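Muramidase (Trichobolus zukalii, PDB 6ZMV) probably cleaves the glycan strands of bacterial peptidoglycan as a fungal lysozyme of glycoside hydrolase family 25. Local coordinates at residues Thr135-Tyr138 against Trp139-Cys143. Residues are numbered along the deposited sequence; the frame is centred on the assembly and turned at random.
Sequences TGYY and WWVEC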
loop_
_atom_site.group_PDB
_atom_site.type_symbol
_atom_site.label_atom_id
_atom_site.label_comp_id
_atom_site.label_asym_id
_atom_site.label_seq_id
_atom_site.Cartn_x
_atom_site.Cartn_y
_atom_site.Cartn_z
ATOM N N THR A 135 -4.806 3.374 -4.500
ATOM C CA THR A 135 -5.997 4.178 -4.805
ATOM C C THR A 135 -6.941 3.372 -5.661
ATOM O O THR A 135 -6.520 2.491 -6.435
ATOM C CB THR A 135 -5.604 5.504 -5.515
ATOM O OG1 THR A 135 -6.724 6.374 -5.683
ATOM C CG2 THR A 135 -4.883 5.309 -6.831
ATOM N N GLY A 136 -8.200 3.782 -5.671
ATOM C CA GLY A 136 -9.117 3.440 -6.761
ATOM C C GLY A 136 -9.051 4.486 -7.848
ATOM O O GLY A 136 -8.573 5.590 -7.625
ATOM N N TYR A 137 -9.593 4.172 -9.006
ATOM C CA TYR A 137 -9.502 5.041 -10.185
ATOM C C TYR A 137 -10.285 6.340 -9.920
ATOM O O TYR A 137 -9.734 7.435 -10.073
ATOM C CB TYR A 137 -10.093 4.333 -11.396
ATOM C CG TYR A 137 -10.127 5.202 -12.627
ATOM C CD1 TYR A 137 -8.998 5.282 -13.416
ATOM C CD2 TYR A 137 -11.249 5.906 -13.007
ATOM C CE1 TYR A 137 -8.968 6.080 -14.531
ATOM C CE2 TYR A 137 -11.230 6.662 -14.141
ATOM C CZ TYR A 137 -10.082 6.785 -14.891
ATOM O OH TYR A 137 -10.066 7.533 -16.032
ATOM N N TYR A 138 -11.544 6.232 -9.523
ATOM C CA TYR A 138 -12.353 7.453 -9.377
ATOM C C TYR A 138 -11.875 8.302 -8.199
ATOM O O TYR A 138 -11.970 9.527 -8.310
ATOM C CB TYR A 138 -13.845 7.163 -9.290
ATOM C CG TYR A 138 -14.353 6.583 -10.572
ATOM C CD1 TYR A 138 -14.411 7.375 -11.705
ATOM C CD2 TYR A 138 -14.708 5.266 -10.686
ATOM C CE1 TYR A 138 -14.839 6.886 -12.924
ATOM C CE2 TYR A 138 -15.109 4.753 -11.901
ATOM C CZ TYR A 138 -15.158 5.553 -13.027
ATOM O OH TYR A 138 -15.566 4.947 -14.204
ATOM N N TRP A 139 -11.342 7.699 -7.146
ATOM C CA TRP A 139 -10.785 8.455 -6.028
ATOM C C TRP A 139 -9.660 9.332 -6.562
ATOM O O TRP A 139 -9.561 10.517 -6.314
ATOM C CB TRP A 139 -10.303 7.551 -4.869
ATOM C CG TRP A 139 -9.970 8.351 -3.660
ATOM C CD1 TRP A 139 -10.824 8.621 -2.634
ATOM C CD2 TRP A 139 -8.761 9.080 -3.390
ATOM N NE1 TRP A 139 -10.218 9.428 -1.719
ATOM C CE2 TRP A 139 -8.974 9.767 -2.173
ATOM C CE3 TRP A 139 -7.543 9.260 -4.036
ATOM C CZ2 TRP A 139 -8.024 10.624 -1.628
ATOM C CZ3 TRP A 139 -6.593 10.082 -3.477
ATOM C CH2 TRP A 139 -6.848 10.800 -2.314
ATOM N N TRP A 140 -8.751 8.728 -7.317
ATOM C CA TRP A 140 -7.568 9.510 -7.798
ATOM C C TRP A 140 -8.043 10.626 -8.735
ATOM O O TRP A 140 -7.529 11.745 -8.672
ATOM C CB TRP A 140 -6.599 8.553 -8.517
ATOM C CG TRP A 140 -5.271 9.173 -8.758
ATOM C CD1 TRP A 140 -4.802 9.800 -9.862
ATOM C CD2 TRP A 140 -4.284 9.412 -7.726
ATOM N NE1 TRP A 140 -3.570 10.352 -9.605
ATOM C CE2 TRP A 140 -3.249 10.141 -8.312
ATOM C CE3 TRP A 140 -4.172 9.044 -6.385
ATOM C CZ2 TRP A 140 -2.125 10.523 -7.596
ATOM C CZ3 TRP A 140 -3.054 9.407 -5.676
ATOM C CH2 TRP A 140 -2.076 10.159 -6.278
ATOM N N VAL A 141 -8.979 10.303 -9.628
ATOM C CA VAL A 141 -9.432 11.306 -10.593
ATOM C C VAL A 141 -10.031 12.498 -9.825
ATOM O O VAL A 141 -9.618 13.663 -10.039
ATOM C CB VAL A 141 -10.405 10.725 -11.593
ATOM C CG1 VAL A 141 -11.089 11.820 -12.400
ATOM C CG2 VAL A 141 -9.771 9.681 -12.487
ATOM N N GLU A 142 -10.999 12.259 -8.956
ATOM C CA GLU A 142 -11.689 13.404 -8.300
ATOM C C GLU A 142 -10.780 14.085 -7.277
ATOM O O GLU A 142 -10.762 15.287 -7.202
ATOM C CB GLU A 142 -12.918 12.899 -7.567
ATOM C CG GLU A 142 -13.631 13.959 -6.754
ATOM C CD GLU A 142 -14.913 13.557 -6.094
ATOM O OE1 GLU A 142 -15.580 14.471 -5.596
ATOM O OE2 GLU A 142 -15.131 12.352 -5.864
ATOM N N CYS A 143 -10.031 13.329 -6.499
ATOM C CA CYS A 143 -9.402 13.893 -5.298
ATOM C C CYS A 143 -8.044 14.525 -5.623
ATOM O O CYS A 143 -7.566 15.380 -4.873
ATOM C CB CYS A 143 -9.255 12.857 -4.184
ATOM S SG CYS A 143 -10.848 12.322 -3.532
HETATM O O HOH W 1 -14.036 9.748 -6.029
#
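G136 and W140 meet where a strand of the GH25 barrel gives way to its helix, a compact example of how a beta-alpha junction is tied together. W140 N donates to G136 O at 3.2 Å, closing the first turn with G136 as N-cap residue. The same carbonyl oxygen is gripped a second time, by the hydroxyl T135 OG1 at 2.8 Å. With OG1 set opposite its backbone N (chi1 -173°), T135 points this hydroxyl into the angle between two indoles: it approaches W139 CE3 obliquely at 3.4 Å and W140 near the edge of its ring. T135 CG2 adds an apolar touch, 3.8 Å from W140 CE3.

One residue further along the turn, V141 N bonds Y137 O, and V141 lays methyl CG2 over one face of the Y137 ring, a CH-pi contact 3.9 Å from the centroid and 20° off the normal. The ring of Y138 sets a face under Y137 CD2, which lies over its centre, the two rings being nearly perpendicular. Y138 O receives E142 N almost straight (174°) and, weakly, a water that also donates to E142 OE2.

Further out, the indole nitrogens of W139 and W140 are fixed by the carbonyls of S103 and S147, while C143 SG, in a disulfide with C104, rests over a face of W139. T135 pairs through its backbone with strand 156-159, and both tryptophans lean on helix 109-127. The junction thus tethered links strand 132-136 directly to helix 137-144, the first two elements of a beta-alpha-beta unit that ends in strand 156-159.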